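Local coordinates for chromosome partition protein Smc (Pyrococcus furiosus, PDB 3KTA), which contributes, through this N-terminal piece, to the ATP-binding cassette ATPase head of a protein predicted to be required for chromosome condensation and partitioning, at residues I46-G51 and S61-L66. Sequence-based numbering, arbitrary orientation.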
loop_
_atom_site.group_PDB
_atom_site.type_symbol
_atom_site.label_atom_id
_atom_site.label_comp_id
_atom_site.label_asym_id
_atom_site.label_seq_id
_atom_site.Cartn_x
_atom_site.Cartn_y
_atom_site.Cartn_z
ATOM N N ILE A 46 7.649 -4.143 -5.802
ATOM C CA ILE A 46 6.263 -4.448 -6.142
ATOM C C ILE A 46 5.749 -3.543 -7.269
ATOM O O ILE A 46 5.167 -4.029 -8.235
ATOM C CB ILE A 46 5.358 -4.365 -4.907
ATOM C CG1 ILE A 46 5.803 -5.411 -3.880
ATOM C CG2 ILE A 46 3.872 -4.521 -5.314
ATOM C CD1 ILE A 46 5.129 -5.258 -2.521
ATOM N N LEU A 47 5.973 -2.235 -7.154
ATOM C CA LEU A 47 5.593 -1.315 -8.224
ATOM C C LEU A 47 6.214 -1.746 -9.559
ATOM O O LEU A 47 5.558 -1.722 -10.623
ATOM C CB LEU A 47 6.078 0.102 -7.900
ATOM C CG LEU A 47 5.392 0.783 -6.717
ATOM C CD1 LEU A 47 5.967 2.182 -6.516
ATOM C CD2 LEU A 47 3.909 0.849 -6.948
ATOM N N PHE A 48 7.486 -2.126 -9.496
ATOM C CA PHE A 48 8.256 -2.472 -10.694
ATOM C C PHE A 48 7.709 -3.714 -11.381
ATOM O O PHE A 48 7.434 -3.703 -12.589
ATOM C CB PHE A 48 9.712 -2.697 -10.289
ATOM C CG PHE A 48 10.595 -3.182 -11.401
ATOM C CD1 PHE A 48 11.026 -2.314 -12.386
ATOM C CD2 PHE A 48 11.025 -4.498 -11.426
ATOM C CE1 PHE A 48 11.871 -2.766 -13.407
ATOM C CE2 PHE A 48 11.871 -4.948 -12.432
ATOM C CZ PHE A 48 12.288 -4.076 -13.414
ATOM N N VAL A 49 7.543 -4.784 -10.611
ATOM C CA VAL A 49 7.136 -6.061 -11.204
ATOM C C VAL A 49 5.695 -6.022 -11.715
ATOM O O VAL A 49 5.337 -6.773 -12.629
ATOM C CB VAL A 49 7.365 -7.237 -10.226
ATOM C CG1 VAL A 49 6.368 -7.184 -9.067
ATOM C CG2 VAL A 49 7.295 -8.572 -10.981
ATOM N N LEU A 50 4.879 -5.123 -11.165
ATOM C CA LEU A 50 3.488 -4.980 -11.596
ATOM C C LEU A 50 3.350 -3.997 -12.756
ATOM O O LEU A 50 2.241 -3.599 -13.128
ATOM C CB LEU A 50 2.591 -4.554 -10.426
ATOM C CG LEU A 50 2.552 -5.540 -9.260
ATOM C CD1 LEU A 50 1.598 -5.039 -8.165
ATOM C CD2 LEU A 50 2.178 -6.944 -9.717
ATOM N N GLY A 51 4.487 -3.591 -13.311
ATOM C CA GLY A 51 4.480 -2.891 -14.588
ATOM C C GLY A 51 4.708 -1.399 -14.532
ATOM O O GLY A 51 4.491 -0.700 -15.525
ATOM N N SER A 61 15.785 8.359 -11.582
ATOM C CA SER A 61 15.739 9.324 -12.680
ATOM C C SER A 61 15.280 8.623 -13.949
ATOM O O SER A 61 14.449 9.140 -14.696
ATOM C CB SER A 61 17.106 9.981 -12.898
ATOM N N ARG A 62 15.834 7.442 -14.191
ATOM C CA ARG A 62 15.358 6.594 -15.277
ATOM C C ARG A 62 15.315 5.157 -14.790
ATOM O O ARG A 62 15.930 4.818 -13.781
ATOM C CB ARG A 62 16.250 6.715 -16.519
ATOM C CG ARG A 62 17.640 6.149 -16.332
ATOM C CD ARG A 62 18.644 7.231 -15.969
ATOM N N ILE A 63 14.596 4.311 -15.513
ATOM C CA ILE A 63 14.350 2.946 -15.060
ATOM C C ILE A 63 15.629 2.117 -14.859
ATOM O O ILE A 63 15.696 1.292 -13.955
ATOM C CB ILE A 63 13.374 2.214 -16.005
ATOM C CG1 ILE A 63 12.611 1.125 -15.243
ATOM C CG2 ILE A 63 14.112 1.675 -17.229
ATOM C CD1 ILE A 63 11.606 1.694 -14.263
ATOM N N SER A 64 16.657 2.346 -15.674
ATOM C CA SER A 64 17.910 1.608 -15.518
ATOM C C SER A 64 18.621 1.916 -14.195
ATOM O O SER A 64 19.470 1.135 -13.737
ATOM C CB SER A 64 18.852 1.870 -16.699
ATOM O OG SER A 64 19.125 3.253 -16.833
ATOM N N ASP A 65 18.270 3.047 -13.582
ATOM C CA ASP A 65 18.853 3.448 -12.303
ATOM C C ASP A 65 18.409 2.523 -11.175
ATOM O O ASP A 65 18.921 2.604 -10.055
ATOM C CB ASP A 65 18.465 4.885 -11.957
ATOM C CG ASP A 65 19.157 5.915 -12.846
ATOM O OD1 ASP A 65 20.278 5.641 -13.324
ATOM O OD2 ASP A 65 18.579 7.002 -13.051
ATOM N N LEU A 66 17.456 1.644 -11.476
ATOM C CA LEU A 66 17.000 0.645 -10.519
ATOM C C LEU A 66 17.981 -0.515 -10.392
ATOM O O LEU A 66 17.825 -1.390 -9.541
ATOM C CB LEU A 66 15.631 0.118 -10.937
ATOM C CG LEU A 66 14.470 1.109 -10.907
ATOM C CD1 LEU A 66 13.213 0.425 -11.406
ATOM C CD2 LEU A 66 14.255 1.653 -9.499
#
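Beside the nucleotide pocket of the SMC ATPase head, Phe48, near the C-terminal end of the helix that follows the P-loop, packs against Leu66 and Ile63 of the turn that carries two of the pocket residues, Asp65 and Leu66. Phe48 is the one residue of 46-51 that reaches this turn. With CG anti to the backbone N (chi1 175°), its ring extends from the helix toward 61-66. Leu66 brings a single methyl to the ring: CD1 lies 3.6 Å from Phe48 CD1 and 4.0 Å from Phe48 CE1, an approach oblique to the ring at its CD1-CE1 bond, with the two side chains running past each other in opposite directions. Ile63 comes more loosely at the ring edge, near the ring plane, its CG1 4.4 Å from Phe48 CE1. The contact is small and wholly apolar, burying 88 Å² in all. Within the turn, Arg62 N donates to Asp65 OD2 (3.0 Å), meeting the oxygen from above the carboxylate plane, while Leu66 N bonds to Ile63 O (3.1 Å) in the short 3-10 segment. Ile63 and Leu66 both point toward the helix from this turn, while Asp65 O makes a weak hydrogen bond to an adenine amino group of the bound bis(adenosine)-5'-pentaphosphate. Just beyond Phe48 the helix stops in a Schellman motif, with Gly51 at positive phi as C-prime residue and its N bonded to Phe48 O (3.0 Å). Phe12 meets the Phe48 ring with planes inclined at about 45°, and Met58 touches both Phe48 and Ile63. Phe48 also packs on Val82 of strand 80-87 and Val106 of strand 99-106, and Ile63 on Val106 and Arg104, so both segments rest on the antiparallel sheet.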